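PDB 3I3F: hypothetical protein from Giardia lamblia, which is of unknown function but belongs to the YjgF-like endoribonuclease L-PSP family, whose members are typically trimers, and binds pentanoic acid in the crystal. Local coordinates for residues S77-D80 and Y81-S84. Numbering follows the deposited sequence.
Sequences SGLD and YIVS
Two successive i to i+3 backbone hydrogen bonds join Gly78 to Tyr81 and Leu79 to Ile82, folding the chain through a short 3-10-like turn just before strand 82-90. Tyr81 N donates to Gly78 O over 3.0 Å, and Ile82 N reaches Leu79 O at a longer 3.3 Å; in both, the donor sits well above the carbonyl plane. Leu79 O also accepts from a water, 2.9 Å away, that donates as well to Ile82 O at 2.8 Å and so bridges the carbonyls of Leu79 and Ile82, the first residue of the strand.

The Asp80 carboxylate lies beside the CD2-CE2 side of the Tyr81 ring, approaching it obliquely, with Asp80 OD1 3.2 Å from Tyr81 CD2 and the carboxylate and ring planes 76° apart. Asp80 is placed there by its first torsion (chi1 55°), which sets CG between the backbone N and the carbonyl carbon. Ser77, just ahead of the turn, brings OG to 3.5 Å from Tyr81 CB, while that hydroxyl is hydrogen-bonded to Ala139 O of strand 131-139. Leu79 and Ile82 run side by side, Leu79 CD2 4.0 Å from Ile82 CD1; Leu79 continues onto Ile68 and Arg69 of helix 56-74, and Ile82 onto Leu72 and Val136. Thr14 of a second subunit packs on both Asp80 and Tyr81.

The turn thus carries the chain from helix 56-74 into the sheet, where Val83 and Ser84 together face Val137 in a classic beta bulge. The N-H groups of Tyr81 and Ile82 are paired within the turn and Leu79 O takes both a backbone N-H and a water, whereas the buried Gly78 N has no partner in the model, probably a small cost of so tight a turn.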
ATOM      1  N   SER A  77      -8.858   6.136  17.972  1.00 11.48           N
ATOM      2  CA  SER A  77      -8.614   4.758  17.562  1.00 11.35           C
ATOM      3  C   SER A  77      -7.595   4.147  18.526  1.00 11.38           C
ATOM      4  O   SER A  77      -7.474   4.587  19.669  1.00 11.60           O
ATOM      5  CB  SER A  77      -8.108   4.730  16.113  1.00 11.16           C
ATOM      6  OG  SER A  77      -8.026   3.408  15.607  1.00 11.12           O
ATOM      7  N   GLY A  78      -6.864   3.135  18.076  1.00 11.28           N
ATOM      8  CA  GLY A  78      -5.832   2.519  18.903  1.00 11.36           C
ATOM      9  C   GLY A  78      -5.177   1.370  18.170  1.00 11.45           C
ATOM     10  O   GLY A  78      -5.644   0.970  17.106  1.00 11.44           O
ATOM     11  N   LEU A  79      -4.102   0.835  18.744  1.00 11.71           N
ATOM     12  CA  LEU A  79      -3.374  -0.281  18.132  1.00 11.88           C
ATOM     13  C   LEU A  79      -4.273  -1.489  17.876  1.00 12.14           C
ATOM     14  O   LEU A  79      -4.148  -2.153  16.848  1.00 12.30           O
ATOM     15  CB  LEU A  79      -2.191  -0.706  19.010  1.00 11.94           C
ATOM     16  CG  LEU A  79      -1.037   0.289  19.132  1.00 11.97           C
ATOM     17  CD1 LEU A  79      -0.068  -0.156  20.224  1.00 12.45           C
ATOM     18  CD2 LEU A  79      -0.311   0.449  17.803  1.00 12.43           C
ATOM     19  N   ASP A  80      -5.178  -1.762  18.814  1.00 12.23           N
ATOM     20  CA  ASP A  80      -6.108  -2.893  18.697  1.00 12.52           C
ATOM     21  C   ASP A  80      -7.220  -2.679  17.662  1.00 12.26           C
ATOM     22  O   ASP A  80      -8.006  -3.591  17.406  1.00 12.50           O
ATOM     23  CB  ASP A  80      -6.708  -3.261  20.068  1.00 12.80           C
ATOM     24  CG  ASP A  80      -7.384  -2.091  20.762  1.00 13.82           C
ATOM     25  OD1 ASP A  80      -6.955  -0.935  20.565  0.50 13.51           O
ATOM     26  OD2 ASP A  80      -8.342  -2.336  21.527  0.50 14.32           O
ATOM     27  N   TYR A  81      -7.280  -1.488  17.065  1.00 11.81           N
ATOM     28  CA  TYR A  81      -8.249  -1.191  16.008  1.00 11.50           C
ATOM     29  C   TYR A  81      -7.622  -1.154  14.611  1.00 10.96           C
ATOM     30  O   TYR A  81      -8.320  -0.913  13.627  1.00 10.94           O
ATOM     31  CB  TYR A  81      -8.964   0.129  16.301  1.00 11.74           C
ATOM     32  CG  TYR A  81      -9.887   0.044  17.489  1.00 12.85           C
ATOM     33  CD1 TYR A  81     -11.246  -0.210  17.323  1.00 14.25           C
ATOM     34  CD2 TYR A  81      -9.399   0.196  18.781  1.00 14.35           C
ATOM     35  CE1 TYR A  81     -12.098  -0.297  18.418  1.00 15.23           C
ATOM     36  CE2 TYR A  81     -10.241   0.110  19.883  1.00 15.26           C
ATOM     37  CZ  TYR A  81     -11.587  -0.139  19.694  1.00 15.69           C
ATOM     38  OH  TYR A  81     -12.418  -0.220  20.789  1.00 17.49           O
ATOM     39  N   ILE A  82      -6.316  -1.405  14.523  1.00 10.53           N
ATOM     40  CA  ILE A  82      -5.638  -1.472  13.231  1.00 10.31           C
ATOM     41  C   ILE A  82      -6.139  -2.686  12.453  1.00 10.20           C
ATOM     42  O   ILE A  82      -6.184  -3.796  12.985  1.00 10.56           O
ATOM     43  CB  ILE A  82      -4.105  -1.566  13.385  1.00 10.14           C
ATOM     44  CG1 ILE A  82      -3.547  -0.272  13.978  1.00  9.83           C
ATOM     45  CG2 ILE A  82      -3.444  -1.838  12.035  1.00 10.28           C
ATOM     46  CD1 ILE A  82      -2.085  -0.365  14.360  1.00 10.01           C
ATOM     47  N   VAL A  83      -6.526  -2.447  11.201  1.00 10.21           N
ATOM     48  CA  VAL A  83      -7.002  -3.481  10.286  0.50 10.25           C
ATOM     49  C   VAL A  83      -5.845  -4.023   9.447  1.00 10.23           C
ATOM     50  O   VAL A  83      -5.715  -5.231   9.235  1.00 10.23           O
ATOM     51  CB  VAL A  83      -8.065  -2.899   9.327  0.50 10.38           C
ATOM     52  CG1 VAL A  83      -8.473  -3.920   8.271  0.50 10.41           C
ATOM     53  CG2 VAL A  83      -9.278  -2.404  10.110  0.50 10.46           C
ATOM     54  N   SER A  84      -5.008  -3.108   8.962  1.00  9.90           N
ATOM     55  CA  SER A  84      -3.926  -3.451   8.050  1.00  9.73           C
ATOM     56  C   SER A  84      -2.764  -2.471   8.183  1.00  9.41           C
ATOM     57  O   SER A  84      -2.964  -1.304   8.524  1.00  9.21           O
ATOM     58  CB  SER A  84      -4.455  -3.444   6.612  1.00  9.78           C
ATOM     59  OG  SER A  84      -3.464  -3.852   5.686  1.00 10.22           O
TER
HETATM   60  O   HOH W   1      -4.863  -4.488  15.364  1.00 16.60           O